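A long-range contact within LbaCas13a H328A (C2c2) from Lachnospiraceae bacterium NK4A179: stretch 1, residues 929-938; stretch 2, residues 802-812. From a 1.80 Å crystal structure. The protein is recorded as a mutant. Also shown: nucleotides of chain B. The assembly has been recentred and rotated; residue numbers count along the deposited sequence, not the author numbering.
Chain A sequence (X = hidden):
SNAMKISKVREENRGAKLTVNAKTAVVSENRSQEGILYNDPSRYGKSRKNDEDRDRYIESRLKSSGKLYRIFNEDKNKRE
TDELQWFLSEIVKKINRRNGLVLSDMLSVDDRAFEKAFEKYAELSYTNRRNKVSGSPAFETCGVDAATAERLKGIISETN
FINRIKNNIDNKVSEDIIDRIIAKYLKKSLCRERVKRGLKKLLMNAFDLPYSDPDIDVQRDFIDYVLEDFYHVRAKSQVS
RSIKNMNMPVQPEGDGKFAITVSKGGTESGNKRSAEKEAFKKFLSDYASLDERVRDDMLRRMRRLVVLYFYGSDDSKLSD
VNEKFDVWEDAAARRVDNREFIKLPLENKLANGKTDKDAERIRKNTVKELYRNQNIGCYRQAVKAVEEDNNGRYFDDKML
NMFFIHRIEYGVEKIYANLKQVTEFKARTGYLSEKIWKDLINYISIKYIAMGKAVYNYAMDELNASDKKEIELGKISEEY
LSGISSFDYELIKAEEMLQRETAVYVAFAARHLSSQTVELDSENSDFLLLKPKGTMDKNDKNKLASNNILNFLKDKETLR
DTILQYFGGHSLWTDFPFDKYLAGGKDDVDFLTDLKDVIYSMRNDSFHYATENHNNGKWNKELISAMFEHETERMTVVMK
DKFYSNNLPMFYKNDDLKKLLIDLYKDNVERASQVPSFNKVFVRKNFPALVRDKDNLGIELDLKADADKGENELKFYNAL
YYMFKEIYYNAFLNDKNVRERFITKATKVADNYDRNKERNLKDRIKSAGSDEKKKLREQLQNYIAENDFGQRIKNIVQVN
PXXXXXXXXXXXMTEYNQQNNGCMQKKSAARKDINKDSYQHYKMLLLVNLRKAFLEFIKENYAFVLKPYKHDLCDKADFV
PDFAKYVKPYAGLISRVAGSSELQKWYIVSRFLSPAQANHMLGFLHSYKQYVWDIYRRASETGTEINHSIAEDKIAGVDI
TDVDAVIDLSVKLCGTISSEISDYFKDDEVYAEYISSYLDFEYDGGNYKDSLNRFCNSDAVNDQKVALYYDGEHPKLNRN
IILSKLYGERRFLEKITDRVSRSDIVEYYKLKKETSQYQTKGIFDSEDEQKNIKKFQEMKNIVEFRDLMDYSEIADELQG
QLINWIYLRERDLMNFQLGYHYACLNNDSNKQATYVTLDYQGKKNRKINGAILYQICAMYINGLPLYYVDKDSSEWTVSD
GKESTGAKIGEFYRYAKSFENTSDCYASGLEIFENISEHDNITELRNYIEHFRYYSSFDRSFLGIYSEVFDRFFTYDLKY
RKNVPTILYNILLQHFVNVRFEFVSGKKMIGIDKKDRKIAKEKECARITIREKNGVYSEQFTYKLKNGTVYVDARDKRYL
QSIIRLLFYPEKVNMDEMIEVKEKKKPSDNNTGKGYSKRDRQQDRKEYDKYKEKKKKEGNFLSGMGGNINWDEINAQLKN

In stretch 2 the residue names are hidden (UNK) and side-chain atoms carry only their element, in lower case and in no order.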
ATOM      1  N   LYS A 929      -1.789 -15.172  -4.961  1.00 18.12           N
ATOM      2  CA  LYS A 929      -1.830 -16.625  -4.833  1.00 23.00           C
ATOM      3  C   LYS A 929      -1.107 -17.080  -3.568  1.00 22.50           C
ATOM      4  O   LYS A 929      -1.595 -17.958  -2.844  1.00 20.61           O
ATOM      5  CB  LYS A 929      -1.213 -17.270  -6.066  1.00 20.29           C
ATOM      6  CG  LYS A 929      -1.317 -18.802  -6.066  1.00 24.42           C
ATOM      7  CD  LYS A 929      -0.691 -19.387  -7.329  1.00 27.69           C
ATOM      8  CE  LYS A 929      -0.888 -20.907  -7.374  1.00 32.11           C
ATOM      9  NZ  LYS A 929      -0.660 -21.464  -8.734  1.00 34.79           N
ATOM     10  N   GLN A 930       0.036 -16.467  -3.275  1.00 17.70           N
ATOM     11  CA  GLN A 930       0.804 -16.842  -2.095  1.00 19.76           C
ATOM     12  C   GLN A 930       0.068 -16.477  -0.822  1.00 19.73           C
ATOM     13  O   GLN A 930       0.118 -17.224   0.156  1.00 19.35           O
ATOM     14  CB  GLN A 930       2.170 -16.161  -2.109  1.00 19.77           C
ATOM     15  CG  GLN A 930       3.187 -16.847  -1.195  1.00 21.73           C
ATOM     16  CD  GLN A 930       3.109 -16.403   0.241  1.00 25.61           C
ATOM     17  OE1 GLN A 930       2.622 -15.305   0.540  1.00 24.81           O
ATOM     18  NE2 GLN A 930       3.643 -17.238   1.155  1.00 21.69           N
ATOM     19  N   TYR A 931      -0.574 -15.302  -0.801  1.00 19.41           N
ATOM     20  CA  TYR A 931      -1.317 -14.874   0.381  1.00 19.36           C
ATOM     21  C   TYR A 931      -2.457 -15.844   0.674  1.00 18.85           C
ATOM     22  O   TYR A 931      -2.616 -16.321   1.801  1.00 18.54           O
ATOM     23  CB  TYR A 931      -1.828 -13.445   0.147  1.00 19.05           C
ATOM     24  CG  TYR A 931      -2.417 -12.684   1.316  1.00 18.00           C
ATOM     25  CD1 TYR A 931      -2.319 -13.138   2.633  1.00 15.21           C
ATOM     26  CD2 TYR A 931      -3.069 -11.478   1.085  1.00 17.64           C
ATOM     27  CE1 TYR A 931      -2.881 -12.406   3.683  1.00 21.09           C
ATOM     28  CE2 TYR A 931      -3.611 -10.756   2.107  1.00 19.85           C
ATOM     29  CZ  TYR A 931      -3.529 -11.216   3.397  1.00 24.23           C
ATOM     30  OH  TYR A 931      -4.108 -10.454   4.387  1.00 19.00           O
ATOM     31  N   VAL A 932      -3.224 -16.197  -0.350  1.00 16.17           N
ATOM     32  CA  VAL A 932      -4.326 -17.128  -0.137  1.00 18.55           C
ATOM     33  C   VAL A 932      -3.791 -18.464   0.365  1.00 19.36           C
ATOM     34  O   VAL A 932      -4.345 -19.060   1.293  1.00 18.79           O
ATOM     35  CB  VAL A 932      -5.142 -17.279  -1.434  1.00 21.17           C
ATOM     36  CG1 VAL A 932      -6.132 -18.434  -1.325  1.00 19.24           C
ATOM     37  CG2 VAL A 932      -5.872 -15.954  -1.776  1.00 21.22           C
ATOM     38  N   TRP A 933      -2.706 -18.952  -0.237  1.00 17.57           N
ATOM     39  CA  TRP A 933      -2.109 -20.201   0.234  1.00 22.36           C
ATOM     40  C   TRP A 933      -1.697 -20.086   1.696  1.00 19.70           C
ATOM     41  O   TRP A 933      -1.937 -20.999   2.498  1.00 22.48           O
ATOM     42  CB  TRP A 933      -0.908 -20.547  -0.653  1.00 17.55           C
ATOM     43  CG  TRP A 933       0.016 -21.650  -0.149  1.00 23.85           C
ATOM     44  CD1 TRP A 933      -0.076 -22.998  -0.424  1.00 29.61           C
ATOM     45  CD2 TRP A 933       1.177 -21.488   0.668  1.00 23.90           C
ATOM     46  NE1 TRP A 933       0.957 -23.677   0.187  1.00 22.03           N
ATOM     47  CE2 TRP A 933       1.731 -22.778   0.875  1.00 25.11           C
ATOM     48  CE3 TRP A 933       1.799 -20.387   1.261  1.00 24.15           C
ATOM     49  CZ2 TRP A 933       2.881 -22.982   1.632  1.00 25.27           C
ATOM     50  CZ3 TRP A 933       2.933 -20.592   2.023  1.00 28.29           C
ATOM     51  CH2 TRP A 933       3.467 -21.886   2.201  1.00 26.94           C
ATOM     52  N   ASP A 934      -1.093 -18.957   2.064  1.00 20.41           N
ATOM     53  CA  ASP A 934      -0.579 -18.804   3.418  1.00 22.79           C
ATOM     54  C   ASP A 934      -1.710 -18.742   4.438  1.00 21.94           C
ATOM     55  O   ASP A 934      -1.584 -19.264   5.554  1.00 21.19           O
ATOM     56  CB  ASP A 934       0.292 -17.549   3.489  1.00 22.54           C
ATOM     57  CG  ASP A 934       1.049 -17.451   4.791  1.00 23.02           C
ATOM     58  OD1 ASP A 934       1.937 -18.302   5.019  1.00 26.79           O
ATOM     59  OD2 ASP A 934       0.761 -16.533   5.586  1.00 22.76           O
ATOM     60  N   ILE A 935      -2.823 -18.108   4.072  1.00 20.88           N
ATOM     61  CA  ILE A 935      -3.976 -18.047   4.968  1.00 18.02           C
ATOM     62  C   ILE A 935      -4.530 -19.440   5.216  1.00 16.31           C
ATOM     63  O   ILE A 935      -4.821 -19.819   6.357  1.00 20.01           O
ATOM     64  CB  ILE A 935      -5.067 -17.138   4.394  1.00 15.58           C
ATOM     65  CG1 ILE A 935      -4.558 -15.695   4.246  1.00 18.55           C
ATOM     66  CG2 ILE A 935      -6.299 -17.188   5.324  1.00 16.91           C
ATOM     67  CD1 ILE A 935      -5.357 -14.897   3.215  1.00 18.75           C
ATOM     68  N   TYR A 936      -4.740 -20.200   4.140  1.00 17.92           N
ATOM     69  CA  TYR A 936      -5.273 -21.540   4.313  1.00 20.78           C
ATOM     70  C   TYR A 936      -4.299 -22.401   5.101  1.00 21.72           C
ATOM     71  O   TYR A 936      -4.710 -23.233   5.917  1.00 20.63           O
ATOM     72  CB  TYR A 936      -5.574 -22.147   2.953  1.00 21.37           C
ATOM     73  CG  TYR A 936      -6.891 -21.647   2.392  1.00 24.22           C
ATOM     74  CD1 TYR A 936      -8.082 -21.839   3.087  1.00 31.90           C
ATOM     75  CD2 TYR A 936      -6.941 -20.961   1.192  1.00 20.57           C
ATOM     76  CE1 TYR A 936      -9.284 -21.372   2.586  1.00 31.99           C
ATOM     77  CE2 TYR A 936      -8.146 -20.495   0.680  1.00 23.61           C
ATOM     78  CZ  TYR A 936      -9.304 -20.700   1.380  1.00 30.74           C
ATOM     79  OH  TYR A 936     -10.497 -20.243   0.877  1.00 28.60           O
ATOM     80  N   ARG A 937      -3.002 -22.213   4.859  1.00 23.37           N
ATOM     81  CA  ARG A 937      -1.986 -22.940   5.611  1.00 21.71           C
ATOM     82  C   ARG A 937      -2.128 -22.680   7.105  1.00 21.13           C
ATOM     83  O   ARG A 937      -2.108 -23.611   7.919  1.00 22.18           O
ATOM     84  CB  ARG A 937      -0.599 -22.517   5.126  1.00 21.90           C
ATOM     85  CG  ARG A 937       0.559 -23.186   5.832  1.00 22.12           C
ATOM     86  CD  ARG A 937       1.883 -22.566   5.349  1.00 21.38           C
ATOM     87  NE  ARG A 937       2.071 -21.187   5.799  1.00 21.62           N
ATOM     88  CZ  ARG A 937       2.400 -20.827   7.037  1.00 23.60           C
ATOM     89  NH1 ARG A 937       2.581 -21.747   7.982  1.00 27.72           N
ATOM     90  NH2 ARG A 937       2.534 -19.541   7.340  1.00 24.68           N
ATOM     91  N   ARG A 938      -2.266 -21.406   7.483  1.00 19.26           N
ATOM     92  CA  ARG A 938      -2.349 -21.053   8.893  1.00 18.05           C
ATOM     93  C   ARG A 938      -3.705 -21.412   9.482  1.00 23.16           C
ATOM     94  O   ARG A 938      -3.779 -21.874  10.625  1.00 20.93           O
ATOM     95  CB  ARG A 938      -2.025 -19.563   9.076  1.00 19.00           C
ATOM     96  CG  ARG A 938      -0.530 -19.254   8.861  1.00 20.98           C
ATOM     97  CD  ARG A 938      -0.203 -17.774   9.098  1.00 20.76           C
ATOM     98  NE  ARG A 938      -0.569 -16.956   7.935  1.00 22.68           N
ATOM     99  CZ  ARG A 938      -1.649 -16.181   7.882  1.00 24.10           C
ATOM    100  NH1 ARG A 938      -2.474 -16.125   8.913  1.00 20.46           N
ATOM    101  NH2 ARG A 938      -1.911 -15.467   6.790  1.00 23.21           N
ATOM    102  N   UNK A 802       7.566 -31.476   1.891  1.00 49.98           N
ATOM    103  CA  UNK A 802       7.293 -31.223   0.486  1.00 49.05           C
ATOM    104  C   UNK A 802       7.251 -29.742   0.134  1.00 42.85           C
ATOM    105  O   UNK A 802       6.886 -29.409  -0.997  1.00 44.24           O
ATOM    106  c   UNK A 802       5.963 -31.871   0.086  1.00 54.26           C
ATOM    107  c   UNK A 802       5.929 -33.365   0.374  1.00 60.66           C
ATOM    108  o   UNK A 802       4.816 -33.911   0.548  1.00 60.40           O
ATOM    109  o   UNK A 802       7.014 -33.986   0.427  1.00 62.58           O
ATOM    110  N   UNK A 803       7.581 -28.853   1.068  1.00 40.14           N
ATOM    111  CA  UNK A 803       7.619 -27.427   0.763  1.00 39.44           C
ATOM    112  C   UNK A 803       8.678 -27.153  -0.290  1.00 39.05           C
ATOM    113  O   UNK A 803       9.845 -27.531  -0.129  1.00 38.57           O
ATOM    114  c   UNK A 803       4.344 -26.113   3.282  1.00 52.57           C
ATOM    115  c   UNK A 803       7.921 -26.602   2.018  1.00 40.53           C
ATOM    116  o   UNK A 803       3.495 -25.611   5.471  1.00 58.40           O
ATOM    117  c   UNK A 803       5.433 -26.353   2.442  1.00 47.77           C
ATOM    118  c   UNK A 803       6.732 -26.336   2.927  1.00 45.92           C
ATOM    119  c   UNK A 803       4.561 -25.847   4.624  1.00 56.65           C
ATOM    120  c   UNK A 803       6.921 -26.066   4.280  1.00 53.44           C
ATOM    121  c   UNK A 803       5.846 -25.824   5.127  1.00 55.27           C
ATOM    122  N   UNK A 804       8.271 -26.491  -1.367  1.00 33.06           N
ATOM    123  CA  UNK A 804       9.209 -26.108  -2.406  1.00 30.63           C
ATOM    124  C   UNK A 804      10.240 -25.129  -1.853  1.00 31.48           C
ATOM    125  O   UNK A 804      10.089 -24.576  -0.764  1.00 30.90           O
ATOM    126  c   UNK A 804       7.372 -26.391  -4.047  1.00 31.20           C
ATOM    127  o   UNK A 804       7.869 -24.246  -3.137  1.00 29.42           O
ATOM    128  c   UNK A 804       8.462 -25.474  -3.576  1.00 30.51           C
ATOM    129  N   UNK A 805      11.311 -24.923  -2.626  1.00 28.90           N
ATOM    130  CA  UNK A 805      12.276 -23.884  -2.278  1.00 29.62           C
ATOM    131  C   UNK A 805      11.592 -22.529  -2.179  1.00 28.80           C
ATOM    132  O   UNK A 805      11.879 -21.742  -1.266  1.00 27.76           O
ATOM    133  c   UNK A 805      14.430 -22.702  -3.196  1.00 34.59           C
ATOM    134  c   UNK A 805      13.405 -23.838  -3.310  1.00 29.07           C
ATOM    135  c   UNK A 805      15.186 -22.742  -1.875  1.00 33.86           C
ATOM    136  c   UNK A 805      15.422 -22.769  -4.355  1.00 34.77           C
ATOM    137  N   UNK A 806      10.688 -22.236  -3.111  1.00 26.87           N
ATOM    138  CA  UNK A 806       9.956 -20.976  -3.022  1.00 26.40           C
ATOM    139  C   UNK A 806       9.214 -20.880  -1.697  1.00 26.97           C
ATOM    140  O   UNK A 806       9.218 -19.828  -1.053  1.00 25.84           O
ATOM    141  c   UNK A 806       8.984 -20.854  -4.195  1.00 25.60           C
ATOM    142  N   UNK A 807       8.581 -21.977  -1.268  1.00 27.27           N
ATOM    143  CA  UNK A 807       7.807 -21.940  -0.030  1.00 28.65           C
ATOM    144  C   UNK A 807       8.701 -21.824   1.190  1.00 29.63           C
ATOM    145  O   UNK A 807       8.329 -21.164   2.166  1.00 27.01           O
ATOM    146  o   UNK A 807       5.576 -25.524  -0.989  1.00 35.48           O
ATOM    147  c   UNK A 807       6.898 -23.165   0.053  1.00 29.48           C
ATOM    148  n   UNK A 807       3.785 -24.292  -1.552  1.00 31.23           N
ATOM    149  c   UNK A 807       5.828 -23.134  -1.039  1.00 31.55           C
ATOM    150  c   UNK A 807       5.049 -24.423  -1.188  1.00 33.10           C
ATOM    151  N   UNK A 808       9.898 -22.415   1.148  1.00 28.52           N
ATOM    152  CA  UNK A 808      10.862 -22.157   2.212  1.00 30.22           C
ATOM    153  C   UNK A 808      11.239 -20.679   2.236  1.00 29.89           C
ATOM    154  O   UNK A 808      11.277 -20.050   3.302  1.00 31.44           O
ATOM    155  c   UNK A 808      12.097 -23.063   2.053  1.00 30.67           C
ATOM    156  c   UNK A 808      12.742 -25.506   1.692  1.00 38.30           C
ATOM    157  c   UNK A 808      13.126 -22.706   3.097  1.00 29.25           C
ATOM    158  c   UNK A 808      11.683 -24.526   2.175  1.00 37.37           C
ATOM    159  N   UNK A 809      11.512 -20.095   1.058  1.00 28.54           N
ATOM    160  CA  UNK A 809      11.850 -18.676   0.999  1.00 25.28           C
ATOM    161  C   UNK A 809      10.732 -17.818   1.563  1.00 26.86           C
ATOM    162  O   UNK A 809      10.986 -16.857   2.294  1.00 29.25           O
ATOM    163  s   UNK A 809      13.668 -18.838  -1.145  1.00 36.78           S
ATOM    164  c   UNK A 809      12.126 -18.234  -0.436  1.00 32.71           C
ATOM    165  N   UNK A 810       9.489 -18.133   1.200  1.00 26.95           N
ATOM    166  CA  UNK A 810       8.364 -17.329   1.669  1.00 29.72           C
ATOM    167  C   UNK A 810       8.236 -17.399   3.184  1.00 29.34           C
ATOM    168  O   UNK A 810       8.018 -16.377   3.847  1.00 31.71           O
ATOM    169  o   UNK A 810       5.380 -19.306  -0.545  1.00 26.34           O
ATOM    170  n   UNK A 810       5.905 -18.316  -2.482  1.00 26.91           N
ATOM    171  c   UNK A 810       7.077 -17.628  -0.499  1.00 27.93           C
ATOM    172  c   UNK A 810       7.075 -17.801   0.999  1.00 29.07           C
ATOM    173  c   UNK A 810       6.054 -18.498  -1.182  1.00 26.18           C
ATOM    174  N   UNK A 811       8.386 -18.595   3.750  1.00 27.87           N
ATOM    175  CA  UNK A 811       8.246 -18.748   5.192  1.00 31.99           C
ATOM    176  C   UNK A 811       9.397 -18.083   5.928  1.00 38.41           C
ATOM    177  O   UNK A 811       9.206 -17.573   7.037  1.00 39.83           O
ATOM    178  c   UNK A 811       5.619 -20.177   5.620  1.00 33.02           C
ATOM    179  c   UNK A 811       8.138 -20.226   5.559  1.00 29.11           C
ATOM    180  c   UNK A 811       6.826 -22.351   5.370  1.00 35.87           C
ATOM    181  c   UNK A 811       6.848 -20.876   5.048  1.00 34.15           C
ATOM    182  N   UNK A 812      10.583 -18.043   5.316  1.00 40.32           N
ATOM    183  CA  UNK A 812      11.699 -17.308   5.902  1.00 38.44           C
ATOM    184  C   UNK A 812      11.435 -15.809   5.860  1.00 36.78           C
ATOM    185  O   UNK A 812      11.584 -15.111   6.869  1.00 41.71           O
ATOM    186  c   UNK A 812      13.528 -18.996   5.720  1.00 37.62           C
ATOM    187  c   UNK A 812      13.015 -17.668   5.189  1.00 39.99           C
ATOM    188  c   UNK A 812      14.050 -16.575   5.395  1.00 38.28           C
ATOM    189  c   UNK A 812      13.859 -18.957   7.202  1.00 42.02           C
TER
ATOM    190  P     A B  25      -0.157  -9.547  11.248  1.00 25.78           P
ATOM    191  OP1   A B  25      -0.345 -10.994  11.563  1.00 28.47           O
ATOM    192  OP2   A B  25       0.925  -8.784  11.911  1.00 24.24           O
ATOM    193  O5'   A B  25       0.041  -9.441   9.679  1.00 24.81           O
ATOM    194  C5'   A B  25       0.065  -8.184   9.014  1.00 28.67           C
ATOM    195  C4'   A B  25      -0.749  -8.232   7.750  1.00 24.50           C
ATOM    196  O4'   A B  25      -0.053  -9.011   6.739  1.00 23.02           O
ATOM    197  C3'   A B  25      -2.138  -8.861   7.893  1.00 21.33           C
ATOM    198  O3'   A B  25      -3.047  -8.145   7.067  1.00 21.76           O
ATOM    199  C2'   A B  25      -1.957 -10.243   7.285  1.00 19.32           C
ATOM    200  O2'   A B  25      -3.146 -10.813   6.776  1.00 20.07           O
ATOM    201  C1'   A B  25      -0.961  -9.938   6.176  1.00 20.70           C
ATOM    202  N9    A B  25      -0.262 -11.116   5.680  1.00 24.20           N
ATOM    203  C8    A B  25       0.073 -12.248   6.382  1.00 28.09           C
ATOM    204  N7    A B  25       0.643 -13.169   5.640  1.00 29.24           N
ATOM    205  C5    A B  25       0.668 -12.597   4.376  1.00 24.84           C
ATOM    206  C6    A B  25       1.147 -13.066   3.147  1.00 28.28           C
ATOM    207  N6    A B  25       1.710 -14.268   3.010  1.00 26.84           N
ATOM    208  N1    A B  25       1.012 -12.268   2.068  1.00 27.90           N
ATOM    209  C2    A B  25       0.444 -11.065   2.210  1.00 20.01           C
ATOM    210  N3    A B  25      -0.047 -10.520   3.324  1.00 19.14           N
ATOM    211  C4    A B  25       0.102 -11.343   4.376  1.00 20.79           C
HETATM  212  O   HOH W   1       2.842 -24.511   7.983  1.00 32.80           O

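Position 802 carries two side-chain carbons, the second bearing two oxygens, and stays out of reach of stretch 1; this short carboxylate is Asp802. At 803 one carbon leads to a six-carbon ring bearing an oxygen. The ring receives the edge of Trp933 on its face in an offset edge-to-face pair, with planes at 72°, and the oxygen lies 3.4 Å from Arg937 CD. A phenol ring identifies Tyr803. Its OH also shares a water with Arg937 NH1, 2.8 Å from each of the two atoms.

Position 804 has one carbon carrying an oxygen and a carbon, the branched hydroxyl of Thr804. It does not reach stretch 1 but caps the helix that follows: its OG1 accepts from the backbone N of 807 at 3.0 Å. Position 805, four carbons forked at the second, is Leu805, and 806, a single carbon, is Ala806; neither touches stretch 1.

At 807 three carbons end in one oxygen and one nitrogen, and the end of the chain comes close to the Trp933 indole: the amide of a glutamine, Gln807. Its OE1 accepts from Thr804 N at 2.9 Å, completing a reciprocal pair at the helix start. Gln807 NE2 lies 3.4 Å from Trp933 NE1, but both are donors, so this is proximity without a hydrogen bond.

Position 808 has four carbons forked at the first, with one arm two carbons long, and its CA-to-CB bond points away from stretch 1: Ile808. One carbon and one sulfur at 809 give Cys809, also without contact.

Position 810 again has three carbons ending in oxygen and nitrogen, and points toward stretch 1. The oxygen approaches Gln930 and Trp933, as the amide of Gln810. Gln930 NE2 donates a weak hydrogen bond to Gln810 OE1 at 3.2 Å, while Trp933 CZ3 lies 3.8 Å from that same OE1.

At 811 four carbons fork at the second, and one terminal methyl lies over a face of the Arg937 guanidinium: Leu811, with CD2 3.6 Å from Arg937 CZ. Position 812, four carbons forked at the first with one longer arm, is Ile812, out of reach.

The helices cross at -76°, their axes 12.2 Å apart at closest approach, so side chains bridge the gap. Trp933 fills much of it, meeting Tyr803, Gln807, Gln810 and Leu811. Asp934 holds Arg937 through a salt bridge, OD1 to NH2 at 2.7 Å, with the guanidinium against Leu811. Gln930 links the contact to the nucleotide: its NE2 serves Gln810, while its OE1 accepts from A25 N6 at 2.8 Å.

Stretch 2 802-812: DYTLAQICQLI
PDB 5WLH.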